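Methyl-accepting chemotaxis sensory transducer (Anaeromyxobacter dehalogenans, PDB 4K08) probably senses small molecules in the periplasm through a PAS-like Cache domain and passes the signal on to the chemotaxis machinery of the cell. Local coordinates at residues H19-H24 / E45-L50; F58-L63 / W135-G140. All coordinates share one frame; numbering follows the deposited sequence.

Contact 1 (H19-H24 / E45-L50). With ZN (zinc ion), chain B.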
loop_
_atom_site.group_PDB
_atom_site.type_symbol
_atom_site.label_atom_id
_atom_site.label_comp_id
_atom_site.label_asym_id
_atom_site.label_seq_id
_atom_site.Cartn_x
_atom_site.Cartn_y
_atom_site.Cartn_z
ATOM N N HIS A 19 5.829 -7.022 -0.871
ATOM C CA HIS A 19 5.232 -8.015 -1.780
ATOM C C HIS A 19 5.783 -9.424 -1.436
ATOM O O HIS A 19 5.040 -10.405 -1.366
ATOM C CB HIS A 19 5.519 -7.655 -3.244
ATOM C CG HIS A 19 4.635 -8.368 -4.225
ATOM N ND1 HIS A 19 5.122 -9.039 -5.324
ATOM C CD2 HIS A 19 3.285 -8.514 -4.270
ATOM C CE1 HIS A 19 4.117 -9.578 -5.992
ATOM N NE2 HIS A 19 2.995 -9.269 -5.375
ATOM N N GLY A 20 7.083 -9.510 -1.182
ATOM C CA GLY A 20 7.715 -10.758 -0.789
ATOM C C GLY A 20 7.159 -11.375 0.493
ATOM O O GLY A 20 6.900 -12.583 0.573
ATOM N N LEU A 21 7.009 -10.540 1.515
ATOM C CA LEU A 21 6.420 -10.932 2.782
ATOM C C LEU A 21 4.995 -11.450 2.588
ATOM O O LEU A 21 4.627 -12.500 3.127
ATOM C CB LEU A 21 6.467 -9.701 3.693
ATOM C CG LEU A 21 5.611 -9.354 4.890
ATOM C CD1 LEU A 21 6.075 -7.904 5.314
ATOM C CD2 LEU A 21 4.142 -9.391 4.668
ATOM N N VAL A 22 4.192 -10.725 1.805
ATOM C CA VAL A 22 2.838 -11.181 1.509
ATOM C C VAL A 22 2.838 -12.530 0.712
ATOM O O VAL A 22 2.145 -13.491 1.127
ATOM C CB VAL A 22 2.001 -10.086 0.812
ATOM C CG1 VAL A 22 0.672 -10.685 0.318
ATOM C CG2 VAL A 22 1.762 -8.892 1.772
ATOM N N GLU A 23 3.629 -12.640 -0.365
ATOM C CA GLU A 23 3.671 -13.903 -1.132
ATOM C C GLU A 23 4.095 -15.053 -0.241
ATOM O O GLU A 23 3.521 -16.123 -0.313
ATOM C CB GLU A 23 4.586 -13.830 -2.363
ATOM C CG GLU A 23 4.052 -12.910 -3.458
ATOM C CD GLU A 23 4.596 -13.223 -4.855
ATOM O OE1 GLU A 23 5.601 -13.970 -4.956
ATOM O OE2 GLU A 23 4.007 -12.719 -5.849
ATOM N N HIS A 24 5.075 -14.816 0.631
ATOM C CA HIS A 24 5.575 -15.863 1.530
ATOM C C HIS A 24 4.477 -16.459 2.396
ATOM O O HIS A 24 4.404 -17.685 2.562
ATOM C CB HIS A 24 6.692 -15.330 2.446
ATOM C CG HIS A 24 7.455 -16.413 3.144
ATOM N ND1 HIS A 24 8.121 -17.413 2.460
ATOM C CD2 HIS A 24 7.631 -16.673 4.464
ATOM C CE1 HIS A 24 8.692 -18.227 3.327
ATOM N NE2 HIS A 24 8.405 -17.809 4.550
ATOM N N GLU A 45 -0.120 -8.194 10.363
ATOM C CA GLU A 45 0.614 -7.926 11.592
ATOM C C GLU A 45 2.029 -7.389 11.277
ATOM O O GLU A 45 2.464 -6.395 11.869
ATOM C CB GLU A 45 0.707 -9.203 12.435
ATOM C CG GLU A 45 1.639 -9.112 13.609
ATOM C CD GLU A 45 1.747 -10.450 14.347
ATOM O OE1 GLU A 45 1.976 -11.523 13.707
ATOM O OE2 GLU A 45 1.596 -10.425 15.579
ATOM N N ALA A 46 2.713 -7.997 10.312
ATOM C CA ALA A 46 4.040 -7.545 9.912
ATOM C C ALA A 46 3.922 -6.144 9.235
ATOM O O ALA A 46 4.626 -5.210 9.609
ATOM C CB ALA A 46 4.704 -8.565 8.984
ATOM N N LEU A 47 2.999 -5.982 8.300
ATOM C CA LEU A 47 2.838 -4.673 7.642
ATOM C C LEU A 47 2.414 -3.561 8.575
ATOM O O LEU A 47 2.816 -2.410 8.396
ATOM C CB LEU A 47 1.852 -4.758 6.465
ATOM C CG LEU A 47 2.376 -5.670 5.346
ATOM C CD1 LEU A 47 1.256 -6.027 4.327
ATOM C CD2 LEU A 47 3.567 -5.028 4.648
ATOM N N ARG A 48 1.581 -3.877 9.550
ATOM C CA ARG A 48 1.148 -2.885 10.527
ATOM C C ARG A 48 2.338 -2.426 11.430
ATOM O O ARG A 48 2.425 -1.246 11.823
ATOM C CB ARG A 48 0.037 -3.456 11.403
ATOM C CG ARG A 48 -0.501 -2.472 12.428
ATOM C CD ARG A 48 -1.663 -3.103 13.243
ATOM N NE ARG A 48 -2.052 -2.192 14.307
ATOM C CZ ARG A 48 -1.603 -2.263 15.561
ATOM N NH1 ARG A 48 -0.809 -3.264 15.964
ATOM N NH2 ARG A 48 -1.976 -1.333 16.421
ATOM N N ALA A 49 3.228 -3.355 11.727
ATOM C CA ALA A 49 4.308 -3.123 12.702
ATOM C C ALA A 49 5.529 -2.462 12.052
ATOM O O ALA A 49 6.233 -1.729 12.708
ATOM C CB ALA A 49 4.723 -4.493 13.413
ATOM N N LEU A 50 5.769 -2.720 10.761
ATOM C CA LEU A 50 6.979 -2.251 10.062
ATOM C C LEU A 50 6.934 -0.750 9.710
ATOM O O LEU A 50 5.873 -0.218 9.338
ATOM C CB LEU A 50 7.175 -3.065 8.758
ATOM C CG LEU A 50 7.622 -4.540 8.975
ATOM C CD1 LEU A 50 7.432 -5.373 7.686
ATOM C CD2 LEU A 50 9.107 -4.626 9.508
HETATM ZN ZN ZN B . 9.869 -18.423 5.870
HETATM O O HOH W 1 9.267 -20.769 5.521
#
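Leu21 reaches from helix 5-30 to three residues of helix 36-49 and its end, and one methyl, CD1, makes the closest approach to each of them. Its nearest partner is Leu50: the two side chains meet tip to tip, with Leu21 CD1 3.7 Å from Leu50 CD1. Leu21 CD1 also lies 3.9 Å from Leu47 CD2 and 4.0 Å from Ala46 CB. The CB of Leu21 points toward the other helix, and CG, anti to the backbone N (chi1 156°), carries the chain onward. On the buried side of the contact, Val22 CG2 sits 3.9 Å from Leu47 CD1 and the two side chains cross at about a right angle. Val22 also touches Tyr130 and Trp133, and Leu47 touches Met69 and Phe58, which places this pair against the sheet. Toward solvent the cover falls away: Ala46 is partly exposed and Leu50 exposed, and the whole contact buries only 167 Å². His24 lies apart from it, on an exposed part of 19-24, and binds a zinc ion through NE2 at 2.1 Å, with a water as a further ligand. The segment axes run 10.8 Å apart at 159°, a wide and nearly antiparallel spacing bridged by aliphatic side chains, in a pair of N-terminal helices packed on the sheet, consistent with a single Cache sensor domain.

Contact 2 (F58-L63 / W135-G140)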
loop_
_atom_site.group_PDB
_atom_site.type_symbol
_atom_site.label_atom_id
_atom_site.label_comp_id
_atom_site.label_asym_id
_atom_site.label_seq_id
_atom_site.Cartn_x
_atom_site.Cartn_y
_atom_site.Cartn_z
ATOM N N PHE A 58 3.558 1.197 5.185
ATOM C CA PHE A 58 2.856 0.429 4.144
ATOM C C PHE A 58 1.361 0.482 4.452
ATOM O O PHE A 58 1.021 0.548 5.611
ATOM C CB PHE A 58 3.293 -1.061 4.160
ATOM C CG PHE A 58 4.778 -1.266 3.916
ATOM C CD1 PHE A 58 5.302 -1.226 2.624
ATOM C CD2 PHE A 58 5.658 -1.460 4.987
ATOM C CE1 PHE A 58 6.678 -1.382 2.409
ATOM C CE2 PHE A 58 7.004 -1.633 4.785
ATOM C CZ PHE A 58 7.527 -1.590 3.489
ATOM N N TRP A 59 0.476 0.362 3.455
ATOM C CA TRP A 59 -0.932 0.129 3.732
ATOM C C TRP A 59 -1.403 -0.969 2.786
ATOM O O TRP A 59 -0.742 -1.292 1.811
ATOM C CB TRP A 59 -1.807 1.401 3.474
ATOM C CG TRP A 59 -1.956 1.669 1.965
ATOM C CD1 TRP A 59 -2.947 1.173 1.103
ATOM C CD2 TRP A 59 -1.068 2.438 1.134
ATOM N NE1 TRP A 59 -2.729 1.631 -0.183
ATOM C CE2 TRP A 59 -1.570 2.358 -0.215
ATOM C CE3 TRP A 59 0.101 3.171 1.379
ATOM C CZ2 TRP A 59 -0.949 3.006 -1.290
ATOM C CZ3 TRP A 59 0.731 3.843 0.274
ATOM C CH2 TRP A 59 0.198 3.746 -1.032
ATOM N N VAL A 60 -2.567 -1.533 3.076
ATOM C CA VAL A 60 -3.150 -2.529 2.225
ATOM C C VAL A 60 -4.594 -2.129 1.951
ATOM O O VAL A 60 -5.351 -1.828 2.882
ATOM C CB VAL A 60 -3.145 -3.931 2.894
ATOM C CG1 VAL A 60 -3.865 -4.949 1.938
ATOM C CG2 VAL A 60 -1.701 -4.373 3.255
ATOM N N ASN A 61 -4.984 -2.119 0.682
ATOM C CA ASN A 61 -6.404 -2.037 0.367
ATOM C C ASN A 61 -6.790 -3.149 -0.606
ATOM O O ASN A 61 -5.908 -3.779 -1.163
ATOM C CB ASN A 61 -6.815 -0.640 -0.158
ATOM C CG ASN A 61 -6.162 -0.281 -1.495
ATOM O OD1 ASN A 61 -5.096 0.350 -1.537
ATOM N ND2 ASN A 61 -6.816 -0.660 -2.595
ATOM N N ASP A 62 -8.091 -3.385 -0.791
ATOM C CA ASP A 62 -8.522 -4.430 -1.749
ATOM C C ASP A 62 -9.058 -3.790 -3.017
ATOM O O ASP A 62 -8.903 -2.562 -3.226
ATOM C CB ASP A 62 -9.558 -5.434 -1.175
ATOM C CG ASP A 62 -10.922 -4.796 -0.843
ATOM O OD1 ASP A 62 -11.311 -3.716 -1.387
ATOM O OD2 ASP A 62 -11.623 -5.397 0.009
ATOM N N LEU A 63 -9.677 -4.609 -3.867
ATOM C CA LEU A 63 -9.991 -4.161 -5.224
ATOM C C LEU A 63 -11.322 -3.431 -5.359
ATOM O O LEU A 63 -11.594 -2.848 -6.403
ATOM C CB LEU A 63 -9.916 -5.359 -6.201
ATOM C CG LEU A 63 -8.506 -5.992 -6.244
ATOM C CD1 LEU A 63 -8.516 -7.218 -7.146
ATOM C CD2 LEU A 63 -7.433 -4.996 -6.689
ATOM N N TRP A 135 -5.529 -8.145 -2.899
ATOM C CA TRP A 135 -4.874 -7.050 -2.167
ATOM C C TRP A 135 -4.054 -6.117 -3.062
ATOM O O TRP A 135 -3.434 -6.554 -4.043
ATOM C CB TRP A 135 -3.901 -7.610 -1.114
ATOM C CG TRP A 135 -4.579 -8.101 0.090
ATOM C CD1 TRP A 135 -5.925 -8.212 0.291
ATOM C CD2 TRP A 135 -3.954 -8.516 1.287
ATOM N NE1 TRP A 135 -6.173 -8.695 1.554
ATOM C CE2 TRP A 135 -4.972 -8.875 2.190
ATOM C CE3 TRP A 135 -2.612 -8.593 1.702
ATOM C CZ2 TRP A 135 -4.693 -9.343 3.491
ATOM C CZ3 TRP A 135 -2.337 -9.050 2.978
ATOM C CH2 TRP A 135 -3.375 -9.435 3.854
ATOM N N VAL A 136 -4.009 -4.850 -2.668
ATOM C CA VAL A 136 -3.049 -3.905 -3.207
ATOM C C VAL A 136 -2.171 -3.495 -2.034
ATOM O O VAL A 136 -2.704 -3.128 -1.001
ATOM C CB VAL A 136 -3.755 -2.645 -3.770
ATOM C CG1 VAL A 136 -2.718 -1.551 -4.206
ATOM C CG2 VAL A 136 -4.676 -3.054 -4.949
ATOM N N VAL A 137 -0.855 -3.583 -2.175
ATOM C CA VAL A 137 0.066 -3.190 -1.089
ATOM C C VAL A 137 0.879 -1.991 -1.583
ATOM O O VAL A 137 1.343 -1.995 -2.741
ATOM C CB VAL A 137 1.027 -4.356 -0.722
ATOM C CG1 VAL A 137 1.871 -3.996 0.516
ATOM C CG2 VAL A 137 0.215 -5.638 -0.490
ATOM N N GLY A 138 1.003 -0.946 -0.764
ATOM C CA GLY A 138 1.626 0.284 -1.241
ATOM C C GLY A 138 2.497 0.946 -0.192
ATOM O O GLY A 138 2.373 0.661 1.012
ATOM N N SER A 139 3.383 1.826 -0.660
ATOM C CA SER A 139 4.134 2.736 0.208
ATOM C C SER A 139 4.546 3.897 -0.683
ATOM O O SER A 139 4.661 3.717 -1.902
ATOM C CB SER A 139 5.383 2.066 0.825
ATOM O OG SER A 139 6.012 2.934 1.760
ATOM N N GLY A 140 4.741 5.081 -0.103
ATOM C CA GLY A 140 5.157 6.236 -0.894
ATOM C C GLY A 140 6.190 7.128 -0.202
ATOM O O GLY A 140 6.425 7.019 1.010
#
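Trp59 lies with its indole over Gly138, and the backbones of the same two residues are joined by a pair of hydrogen bonds. Trp59 N gives to Gly138 O and Gly138 N to Trp59 O, both at 3.1 Å. Two residues on, Asn61 N donates to Val136 O at 3.0 Å. The return bond, Val136 N to Asn61 O, is the shortest of the four at 2.6 Å. Between these two hydrogen-bonded pairs sits the non-hydrogen-bonded pair Val60 and Val137, whose backbones bond outward to strands 67-69 and 120-130. Strands 59-62 and 135-142 are thus inner neighbours in the antiparallel five-stranded sheet of the PAS-like Cache fold. On the face of Trp59 and Asn61, the indole NE1 donates to Asn61 OD1 at 3.0 Å, exactly in the ring plane. Asn61 ND2 in turn gives to Asp62 O, so both ends of the buried amide are engaged and its rotation is fixed. Trp59 CG stands between the backbone N and the carbonyl carbon (chi1 73°), which starts the indole back over the strand pair toward Gly138. Gly138 has no side chain to hold the ring off, and its CA stands 3.7 Å from the centroid of the Trp59 six-membered ring, a CH-pi contact. An alanine in place of Trp59 would probably uncover Gly138 and leave Asn61 OD1 without its indole donor. Across the sheet, Val60 CG1 rests over one face of Trp135, 3.8 Å from the centroid of its five-membered ring. Ser139 OG is satisfied outside the pairing by Tyr52 OH and Tyr57 O, while Ser139 CB packs 3.8 Å from Phe58 CD1.

Overall arrangement
The centre of contact 2 lies about 2 Å from the centre of the chain and the contact is almost wholly buried, whereas the centre of contact 1 is 11 Å out and only partly buried. The two share no element, yet they touch: Leu47 CD1 of contact 1 lies 3.6 Å from Val60 CG2 of contact 2, and Val22 CG1 is 4.1 Å from Trp135 CE3. Contact 1 joins two helices that pack on the sheet face bearing Val60 and Trp135, and contact 2 joins two strands within the sheet. Between the helical segments the contact is aliphatic, while backbone bonds, ring faces and a buried amide connect the strands. The opposite face, bearing Trp59 and Val136, packs on helix 92-103.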